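Local atomic coordinates of CELL WALL surface anchor family protein (Streptococcus pneumoniae, PDB entry 2WW8), a protein that serves as the adhesin of the pneumococcal pilus and probably fastens the bacterium to host cells through an integrin-like domain. Residues S257-I262 / N329-L334; V270-Y275 / N336-E341; L322-D327 / D367-Q372; Q372-R375 / Q379-I382. All coordinates share one frame; numbering follows the deposited sequence. Where two conformers were deposited one is given.

In the fold
All four contacts lie in the von Willebrand A (integrin I)-like domain, on and around its parallel sheet. Helix 247-263 meets helix 328-337 in contact 1, closing a loop that contains strand 269-275. That strand then packs against 336-341 in contact 2, whose loop crosses that of contact 1; the two touch where Leu334 packs on Val270. Contact 3 joins 322-327 to helix 359-373 and crosses both earlier loops, touching contact 1 where Asp330 meets Thr325 and Lys323. Contact 4 begins at Gln372, where contact 3 ends, and closes a short turn into strand 379-386. Together they tie helices on both faces to the sheet.

Contact 1 (S257-I262 / N329-L334); sequences SLIDKI and NDIVEL
Ile259 sends its two branches to two different residues of the facing helix, Ile331 and Leu334. Its CG2 lies 4.0 Å from Ile331 CG2, an ordinary van der Waals distance, and these two side chains run past each other in opposite senses. The other branch is tighter: CD1 of Ile259 comes to 3.2 Å from CD2 of Leu334, closer than methyl carbons normally approach, so the exact placing of one of them is doubtful. With CG1 standing beside the backbone N (chi1 -68°) and the chain then extended, Ile259 carries this methyl across to Leu334. Helices 247-263 and 328-337 here lie on one face of the parallel sheet in the von Willebrand A-like domain. Branched aliphatics suit the buried seam: Ile259 also rests on Ile229 of strand 225-232, and Leu334 on Val270 and Leu272 of strand 269-275. No hydrogen bond spans the two segments, and their backbones come no nearer than 8.1 Å (Ile259 CA to Ile331 CA), so the helices meet here through side chains alone. The solvent side is looser: exposed Asp260 turns its OD1 to the ammonium of Lys335 in a salt bridge, while Val332 points away from helix 247-263 and is exposed.

Contact 2 (V270-Y275 / N336-E341); sequences VALVTY and NKVPTE
Thr274 OG1 donates a hydrogen bond to the backbone O of Tyr319, while the same oxygen also packs against a proline: Pro339 CD lies 3.8 Å from it. Strand 269-275 is an outer strand of the parallel sheet in this von Willebrand A-like domain, and 336-341 is the chain leaving helix 328-337 across one face of that sheet. Residues alternate along the strand: Leu272 and Thr274 look toward this departing chain, whereas Ala271 and Val273 pack on Ile369 of helix 359-373 on the other face. Threonine suits its place because the hydroxyl can pay for burial through Tyr319 while its methyl stays apolar; CG2 sits 4.1 Å from Pro339 CG, and the proline ring slides alongside the threonine in the opposite sense. Proline offers a compact, puckered apolar ring with no N-H to satisfy. It also touches Asn233, which lies beside the magnesium ligand Ser234. The side chain of Thr274 is about 11 Å from that magnesium, so the packing borders the metal site without forming it. Asn233 also bonds through ND2 to the O of Glu341, and Asn239 does so to the O of Thr340. Farther back on the strand, Leu272 swings CG opposite its amide nitrogen (chi1 165°), which carries a methyl across to the helix end. Lys337 lends its aliphatic root, while its ammonium goes to Asp318 and to Ser320 O. Leu272 CD2 finally meets Val338 CG2 at 3.7 Å, the two side chains crossing at about a right angle.

Contact 3 (L322-D327 / D367-Q372); sequences LKLTND and DEILTQ. With CA (calcium ion), chain C.
Two torsions set Ile369 against the corner at Leu322 to Leu324: chi1 of -67° turns CG2 opposite the backbone N, toward Leu324, and sets CG1 beside that N; chi2 of 170° extends CG1 to CD1 at Leu322. CG2 then lies 3.8 Å from CG of Leu324, and CD1 lies 4.1 Å from CD2 of Leu322, whose side chain it meets nearly at a right angle. A beta-branched isoleucine thus fills both sides of the bend with one residue, and Leu370 adds only a long contact to Leu324. The same helix turn serves calcium on another flank. Asp367 chelates the ion with both carboxylate oxygens, OD2 at 2.4 Å, and three waters join in; Asn526 O and Asp530 OD2 complete the site. Thr371 is a second-shell residue: its OG1 donates to Asp367 O at 2.9 Å from above the carbonyl plane, and receives a hydrogen from a calcium-bound water. At the far end of 322-327, Thr325 OG1 accepts from Asp327 N in an ST turn, and Asp327 caps helix 328-337. Helix 359-373 carries the calcium ligand Asp367 on one flank and packs on the sheet with another, Ile369 resting on Val273 of strand 269-275 and Val228 of strand 225-232.

Contact 4 (Q372-R375 / Q379-I382); sequences QQAR and QKVI
Lys380 reaches back over the turn to donate from NZ to the carbonyl O of Arg375, a bond of 2.8 Å. The donor stands almost in line with that carbonyl (C=O...N angle 162°). On the way the aliphatic part of the lysine runs over Ala374: CE is 3.7 Å and CG 3.9 Å from its CB. A methyl suits this spot, small enough to let the chain pass yet apolar against it. The lysine is bent at chi2 (135°) and again at chi4 (98°), and this folding brings the ammonium round to the carbonyl instead of letting it extend away. The same nitrogen also donates to Ser378 O, with a weak bond to Gln376 O, so one ammonium gathers the carbonyls of the turn; the carbonyl dipoles would probably stabilise its positive charge. Arg375 O also takes a hydrogen bond from Ser378 OG, which steadies it. Further out, the guanidinium of Arg375 points elsewhere, to a salt bridge with Asp226 and a bond to Glu267 O, while Gln373 clamps the helix end to Leu322 and Leu324. Ala374 is the first residue to leave the helical conformation, and the chain then turns into strand 379-386, a helix-to-strand connection of the von Willebrand A-like domain. That strand lies between 225-232 and 533-539 in the parallel sheet, with helix 359-373 packed on it through Leu370, which touches both Lys380 and Ile382.

Contact 1 (S257-I262 / N329-L334)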
# COMPACT_ATOMS: atom_id res chain seq x y z
N SER A 257 24.38 -2.32 6.15
CA SER A 257 23.67 -3.44 5.51
C SER A 257 24.01 -4.76 6.19
O SER A 257 23.12 -5.58 6.37
CB SER A 257 23.88 -3.58 4.00
OG SER A 257 23.23 -4.77 3.60
N LEU A 258 25.26 -4.94 6.60
CA LEU A 258 25.67 -6.11 7.36
C LEU A 258 24.92 -6.19 8.73
O LEU A 258 24.45 -7.24 9.13
CB LEU A 258 27.20 -6.11 7.58
CG LEU A 258 27.74 -7.26 8.45
CD1 LEU A 258 27.47 -8.62 7.78
CD2 LEU A 258 29.22 -7.10 8.80
N ILE A 259 24.80 -5.06 9.42
CA ILE A 259 24.00 -4.99 10.63
C ILE A 259 22.58 -5.49 10.31
O ILE A 259 22.05 -6.33 11.06
CB ILE A 259 23.99 -3.56 11.20
CG1 ILE A 259 25.40 -3.25 11.70
CG2 ILE A 259 22.95 -3.43 12.29
CD1 ILE A 259 25.59 -1.77 12.02
N ASP A 260 21.95 -4.98 9.25
CA ASP A 260 20.59 -5.45 8.88
C ASP A 260 20.56 -6.97 8.69
O ASP A 260 19.57 -7.58 9.07
CB ASP A 260 20.00 -4.86 7.59
CG ASP A 260 19.69 -3.37 7.67
OD1 ASP A 260 19.45 -2.86 8.78
OD2 ASP A 260 19.71 -2.66 6.63
N LYS A 261 21.55 -7.56 8.04
CA LYS A 261 21.54 -9.00 7.80
C LYS A 261 21.74 -9.76 9.12
O LYS A 261 21.01 -10.71 9.39
CB LYS A 261 22.68 -9.41 6.86
CG LYS A 261 22.43 -8.97 5.42
CD LYS A 261 23.66 -9.36 4.60
CE LYS A 261 23.96 -8.29 3.53
NZ LYS A 261 22.89 -8.45 2.57
N ILE A 262 22.71 -9.33 9.94
CA ILE A 262 22.92 -9.99 11.24
C ILE A 262 21.68 -9.93 12.13
O ILE A 262 21.31 -10.94 12.74
CB ILE A 262 24.10 -9.39 11.97
CG1 ILE A 262 25.41 -9.79 11.27
CG2 ILE A 262 24.14 -9.85 13.46
CD1 ILE A 262 26.55 -8.80 11.62
N ASN A 329 15.16 -0.65 18.61
CA ASN A 329 15.41 0.78 18.76
C ASN A 329 16.89 1.09 18.92
O ASN A 329 17.43 2.06 18.36
CB ASN A 329 14.63 1.33 19.96
CG ASN A 329 13.13 1.52 19.67
OD1 ASN A 329 12.31 1.06 20.46
ND2 ASN A 329 12.77 2.19 18.57
N ASP A 330 17.57 0.26 19.70
CA ASP A 330 19.02 0.35 19.88
C ASP A 330 19.73 0.14 18.55
O ASP A 330 20.73 0.81 18.31
CB ASP A 330 19.56 -0.76 20.81
CG ASP A 330 19.27 -0.55 22.32
OD1 ASP A 330 18.59 0.45 22.70
OD2 ASP A 330 19.78 -1.43 23.10
N ILE A 331 19.26 -0.82 17.76
CA ILE A 331 19.88 -1.12 16.46
C ILE A 331 19.76 0.09 15.52
O ILE A 331 20.74 0.43 14.84
CB ILE A 331 19.26 -2.37 15.79
CG1 ILE A 331 19.69 -3.64 16.59
CG2 ILE A 331 19.71 -2.43 14.32
CD1 ILE A 331 18.78 -4.78 16.41
N VAL A 332 18.59 0.73 15.51
CA VAL A 332 18.40 1.98 14.77
C VAL A 332 19.44 3.06 15.18
O VAL A 332 19.98 3.78 14.35
CB VAL A 332 16.96 2.54 14.87
CG1 VAL A 332 16.86 4.02 14.29
CG2 VAL A 332 15.99 1.60 14.16
N GLU A 333 19.68 3.15 16.48
CA GLU A 333 20.56 4.14 17.03
C GLU A 333 21.99 3.79 16.65
O GLU A 333 22.73 4.64 16.19
CB GLU A 333 20.30 4.18 18.53
CG GLU A 333 21.08 5.29 19.21
CD GLU A 333 20.91 5.28 20.73
OE1 GLU A 333 20.01 4.57 21.27
OE2 GLU A 333 21.73 5.98 21.36
N LEU A 334 22.34 2.51 16.76
CA LEU A 334 23.67 2.04 16.38
C LEU A 334 23.98 2.31 14.90
O LEU A 334 25.05 2.82 14.54
CB LEU A 334 23.82 0.58 16.82
CG LEU A 334 25.05 -0.27 16.49
CD1 LEU A 334 25.05 -1.63 17.24
CD2 LEU A 334 25.13 -0.52 14.97

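Contact 2 (V270-Y275 / N336-E341)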
# COMPACT_ATOMS: atom_id res chain seq x y z
N VAL A 270 24.63 -7.29 18.17
CA VAL A 270 25.72 -6.56 17.51
C VAL A 270 26.18 -5.37 18.37
O VAL A 270 25.37 -4.75 19.10
CB VAL A 270 25.29 -6.03 16.09
CG1 VAL A 270 25.16 -7.18 15.14
CG2 VAL A 270 24.01 -5.20 16.11
N ALA A 271 27.45 -5.03 18.24
CA ALA A 271 28.03 -3.82 18.82
C ALA A 271 28.96 -3.24 17.74
O ALA A 271 29.28 -3.93 16.79
CB ALA A 271 28.86 -4.23 20.03
N LEU A 272 29.42 -2.00 17.89
CA LEU A 272 30.11 -1.24 16.85
C LEU A 272 31.22 -0.47 17.55
O LEU A 272 31.00 0.24 18.55
CB LEU A 272 29.12 -0.27 16.16
CG LEU A 272 29.80 0.83 15.30
CD1 LEU A 272 30.49 0.18 14.06
CD2 LEU A 272 28.72 1.89 14.93
N VAL A 273 32.44 -0.67 17.04
CA VAL A 273 33.58 0.06 17.55
C VAL A 273 34.19 0.79 16.35
O VAL A 273 34.73 0.14 15.44
CB VAL A 273 34.64 -0.85 18.20
CG1 VAL A 273 35.92 -0.05 18.66
CG2 VAL A 273 34.04 -1.66 19.42
N THR A 274 34.17 2.12 16.40
CA THR A 274 34.86 2.93 15.41
C THR A 274 36.17 3.45 16.00
O THR A 274 36.20 3.91 17.17
CB THR A 274 33.96 4.05 14.94
OG1 THR A 274 32.87 3.46 14.19
CG2 THR A 274 34.72 5.04 13.99
N TYR A 275 37.25 3.39 15.21
CA TYR A 275 38.58 3.74 15.75
C TYR A 275 39.46 4.51 14.77
O TYR A 275 39.32 4.35 13.55
CB TYR A 275 39.40 2.54 16.24
CG TYR A 275 39.96 1.64 15.15
CD1 TYR A 275 39.13 0.70 14.50
CD2 TYR A 275 41.30 1.72 14.78
CE1 TYR A 275 39.65 -0.16 13.53
CE2 TYR A 275 41.84 0.82 13.81
CZ TYR A 275 41.01 -0.10 13.22
OH TYR A 275 41.55 -0.89 12.22
N ASN A 336 22.68 4.61 13.03
CA ASN A 336 22.90 6.07 12.89
C ASN A 336 24.24 6.59 13.42
O ASN A 336 24.60 7.75 13.17
CB ASN A 336 21.81 6.88 13.62
CG ASN A 336 20.47 6.84 12.89
OD1 ASN A 336 20.43 6.68 11.67
ND2 ASN A 336 19.36 6.96 13.62
N LYS A 337 24.94 5.76 14.18
CA LYS A 337 26.27 6.13 14.69
C LYS A 337 27.37 5.71 13.76
O LYS A 337 28.51 6.19 13.91
CB LYS A 337 26.52 5.49 16.07
CG LYS A 337 25.70 6.41 17.01
CD LYS A 337 25.73 5.95 18.41
CE LYS A 337 26.79 6.74 19.13
NZ LYS A 337 26.93 6.13 20.52
N VAL A 338 27.05 4.80 12.84
CA VAL A 338 28.01 4.40 11.81
C VAL A 338 28.44 5.66 11.01
O VAL A 338 27.58 6.29 10.45
CB VAL A 338 27.45 3.34 10.86
CG1 VAL A 338 28.50 3.01 9.81
CG2 VAL A 338 27.06 2.04 11.63
N PRO A 339 29.75 6.01 10.94
CA PRO A 339 30.18 7.19 10.22
C PRO A 339 30.12 6.92 8.70
O PRO A 339 30.43 5.79 8.27
CB PRO A 339 31.64 7.35 10.68
CG PRO A 339 32.10 5.94 10.92
CD PRO A 339 30.89 5.28 11.54
N THR A 340 29.77 7.94 7.92
CA THR A 340 29.95 7.86 6.44
C THR A 340 30.92 8.91 5.89
O THR A 340 30.96 9.16 4.67
CB THR A 340 28.59 8.01 5.70
OG1 THR A 340 27.95 9.21 6.16
CG2 THR A 340 27.72 6.79 5.98
N GLU A 341 31.67 9.53 6.80
CA GLU A 341 32.70 10.53 6.48
C GLU A 341 33.84 10.26 7.42
O GLU A 341 33.63 9.65 8.49
CB GLU A 341 32.17 11.95 6.80
CG GLU A 341 30.80 12.31 6.19
CD GLU A 341 30.81 12.59 4.69
OE1 GLU A 341 31.90 12.76 4.07
OE2 GLU A 341 29.71 12.65 4.10

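Contact 3 (L322-D327 / D367-Q372)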
# COMPACT_ATOMS: atom_id res chain seq x y z
N LEU A 322 28.93 0.66 22.11
CA LEU A 322 29.85 -0.27 22.78
C LEU A 322 29.09 -1.31 23.62
O LEU A 322 29.63 -1.79 24.61
CB LEU A 322 30.78 0.49 23.72
CG LEU A 322 31.73 1.40 22.95
CD1 LEU A 322 32.57 2.35 23.84
CD2 LEU A 322 32.55 0.68 21.89
N LYS A 323 27.85 -1.62 23.24
CA LYS A 323 27.00 -2.59 23.91
C LYS A 323 26.38 -3.57 22.89
O LYS A 323 25.77 -3.13 21.86
CB LYS A 323 25.94 -1.81 24.66
CG LYS A 323 25.17 -2.60 25.72
CD LYS A 323 23.94 -1.83 26.23
CE LYS A 323 22.67 -2.28 25.53
NZ LYS A 323 21.62 -1.24 25.66
N LEU A 324 26.61 -4.87 23.10
CA LEU A 324 25.98 -5.94 22.29
C LEU A 324 24.48 -5.80 22.50
O LEU A 324 24.01 -5.75 23.65
CB LEU A 324 26.39 -7.34 22.80
CG LEU A 324 27.76 -7.76 22.27
CD1 LEU A 324 28.07 -9.09 22.93
CD2 LEU A 324 27.73 -7.83 20.77
N THR A 325 23.71 -5.71 21.42
CA THR A 325 22.28 -5.43 21.56
C THR A 325 21.49 -6.15 20.45
O THR A 325 22.01 -6.26 19.34
CB THR A 325 21.93 -3.92 21.48
OG1 THR A 325 20.52 -3.72 21.69
CG2 THR A 325 22.22 -3.29 20.13
N ASN A 326 20.25 -6.56 20.74
CA ASN A 326 19.31 -7.00 19.70
C ASN A 326 17.99 -6.23 19.79
O ASN A 326 16.97 -6.59 19.19
CB ASN A 326 19.06 -8.51 19.77
CG ASN A 326 18.35 -8.90 21.08
OD1 ASN A 326 18.16 -8.08 21.97
ND2 ASN A 326 17.92 -10.15 21.19
N ASP A 327 18.00 -5.16 20.57
CA ASP A 327 16.76 -4.38 20.68
C ASP A 327 16.62 -3.51 19.40
O ASP A 327 17.57 -2.82 19.02
CB ASP A 327 16.89 -3.47 21.92
CG ASP A 327 15.80 -2.40 21.96
OD1 ASP A 327 15.93 -1.32 21.32
OD2 ASP A 327 14.79 -2.67 22.62
N ASP A 367 37.67 -7.51 22.03
CA ASP A 367 37.83 -8.60 23.02
C ASP A 367 37.14 -8.26 24.35
O ASP A 367 36.49 -9.14 24.92
CB ASP A 367 39.34 -8.80 23.25
CG ASP A 367 39.66 -10.05 24.03
OD1 ASP A 367 38.96 -11.06 23.91
OD2 ASP A 367 40.66 -10.07 24.76
N GLU A 368 37.24 -7.01 24.82
CA GLU A 368 36.55 -6.57 26.04
C GLU A 368 35.03 -6.73 25.95
O GLU A 368 34.40 -7.31 26.85
CB GLU A 368 36.91 -5.10 26.37
CG GLU A 368 36.16 -4.51 27.53
CD GLU A 368 36.68 -3.08 27.87
OE1 GLU A 368 37.38 -2.39 27.08
OE2 GLU A 368 36.44 -2.64 28.99
N ILE A 369 34.43 -6.22 24.88
CA ILE A 369 32.98 -6.37 24.69
C ILE A 369 32.55 -7.85 24.70
O ILE A 369 31.61 -8.21 25.38
CB ILE A 369 32.50 -5.67 23.40
CG1 ILE A 369 32.68 -4.16 23.61
CG2 ILE A 369 31.05 -6.11 23.02
CD1 ILE A 369 32.46 -3.41 22.34
N LEU A 370 33.21 -8.69 23.90
CA LEU A 370 32.83 -10.13 23.84
C LEU A 370 33.11 -10.83 25.17
O LEU A 370 32.25 -11.57 25.67
CB LEU A 370 33.61 -10.77 22.70
CG LEU A 370 33.15 -10.35 21.31
CD1 LEU A 370 34.19 -10.82 20.31
CD2 LEU A 370 31.69 -10.95 21.00
N THR A 371 34.25 -10.53 25.79
CA THR A 371 34.55 -11.14 27.08
C THR A 371 33.46 -10.76 28.12
O THR A 371 32.98 -11.58 28.91
CB THR A 371 36.02 -10.80 27.53
OG1 THR A 371 36.93 -11.41 26.59
CG2 THR A 371 36.27 -11.45 28.91
N GLN A 372 33.12 -9.48 28.16
CA GLN A 372 32.26 -8.98 29.23
C GLN A 372 30.80 -9.19 28.93
O GLN A 372 30.03 -9.43 29.85
CB GLN A 372 32.51 -7.51 29.47
CG GLN A 372 33.88 -7.37 30.13
CD GLN A 372 34.10 -5.94 30.47
OE1 GLN A 372 33.21 -5.11 30.25
NE2 GLN A 372 35.28 -5.61 31.00
CA CA C . 40.72 -12.42 25.25
O HOH W 1 39.08 -12.75 26.99
O HOH W 2 42.30 -11.74 26.90
O HOH W 3 41.85 -14.42 26.12

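Contact 4 (Q372-R375 / Q379-I382)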
# COMPACT_ATOMS: atom_id res chain seq x y z
N GLN A 372 33.12 -9.48 28.16
CA GLN A 372 32.26 -8.98 29.23
C GLN A 372 30.80 -9.19 28.93
O GLN A 372 30.03 -9.43 29.85
CB GLN A 372 32.51 -7.51 29.47
CG GLN A 372 33.88 -7.37 30.13
CD GLN A 372 34.10 -5.94 30.47
OE1 GLN A 372 33.21 -5.11 30.25
NE2 GLN A 372 35.28 -5.61 31.00
N GLN A 373 30.42 -9.13 27.65
CA GLN A 373 28.98 -9.09 27.34
C GLN A 373 28.43 -10.27 26.52
O GLN A 373 27.22 -10.43 26.50
CB GLN A 373 28.65 -7.81 26.59
CG GLN A 373 29.16 -6.51 27.32
CD GLN A 373 28.85 -5.31 26.41
OE1 GLN A 373 27.76 -5.24 25.83
NE2 GLN A 373 29.75 -4.38 26.28
N ALA A 374 29.26 -11.07 25.87
CA ALA A 374 28.74 -12.15 25.03
C ALA A 374 28.04 -13.21 25.88
O ALA A 374 28.40 -13.47 27.05
CB ALA A 374 29.88 -12.79 24.21
N ARG A 375 27.04 -13.84 25.28
CA ARG A 375 26.44 -14.99 25.87
C ARG A 375 27.37 -16.20 25.93
O ARG A 375 28.24 -16.37 25.09
CB ARG A 375 25.11 -15.33 25.20
CG ARG A 375 24.14 -14.15 25.33
CD ARG A 375 23.02 -14.38 24.33
NE ARG A 375 23.51 -14.01 23.00
CZ ARG A 375 22.69 -13.79 21.97
NH1 ARG A 375 21.40 -14.06 22.12
NH2 ARG A 375 23.17 -13.43 20.79
N GLN A 379 27.97 -17.93 19.09
CA GLN A 379 29.12 -17.91 18.24
C GLN A 379 29.64 -16.47 18.24
O GLN A 379 28.87 -15.56 17.90
CB GLN A 379 28.69 -18.24 16.81
CG GLN A 379 29.93 -18.44 15.89
CD GLN A 379 29.57 -19.19 14.57
OE1 GLN A 379 28.41 -19.57 14.34
NE2 GLN A 379 30.58 -19.38 13.69
N LYS A 380 30.90 -16.26 18.60
CA LYS A 380 31.40 -14.87 18.81
C LYS A 380 32.21 -14.46 17.59
O LYS A 380 33.08 -15.21 17.17
CB LYS A 380 32.24 -14.77 20.10
CG LYS A 380 31.33 -15.02 21.33
CD LYS A 380 31.92 -15.95 22.35
CE LYS A 380 31.02 -16.27 23.53
NZ LYS A 380 30.21 -17.54 23.53
N VAL A 381 31.88 -13.32 16.99
CA VAL A 381 32.41 -12.93 15.69
C VAL A 381 32.91 -11.49 15.75
O VAL A 381 32.27 -10.66 16.38
CB VAL A 381 31.31 -13.08 14.59
CG1 VAL A 381 31.83 -12.77 13.13
CG2 VAL A 381 30.67 -14.52 14.66
N ILE A 382 34.03 -11.21 15.09
CA ILE A 382 34.46 -9.85 14.78
C ILE A 382 34.56 -9.72 13.26
O ILE A 382 35.18 -10.60 12.60
CB ILE A 382 35.85 -9.56 15.44
CG1 ILE A 382 35.72 -9.75 16.99
CG2 ILE A 382 36.49 -8.25 15.00
CD1 ILE A 382 37.11 -9.93 17.65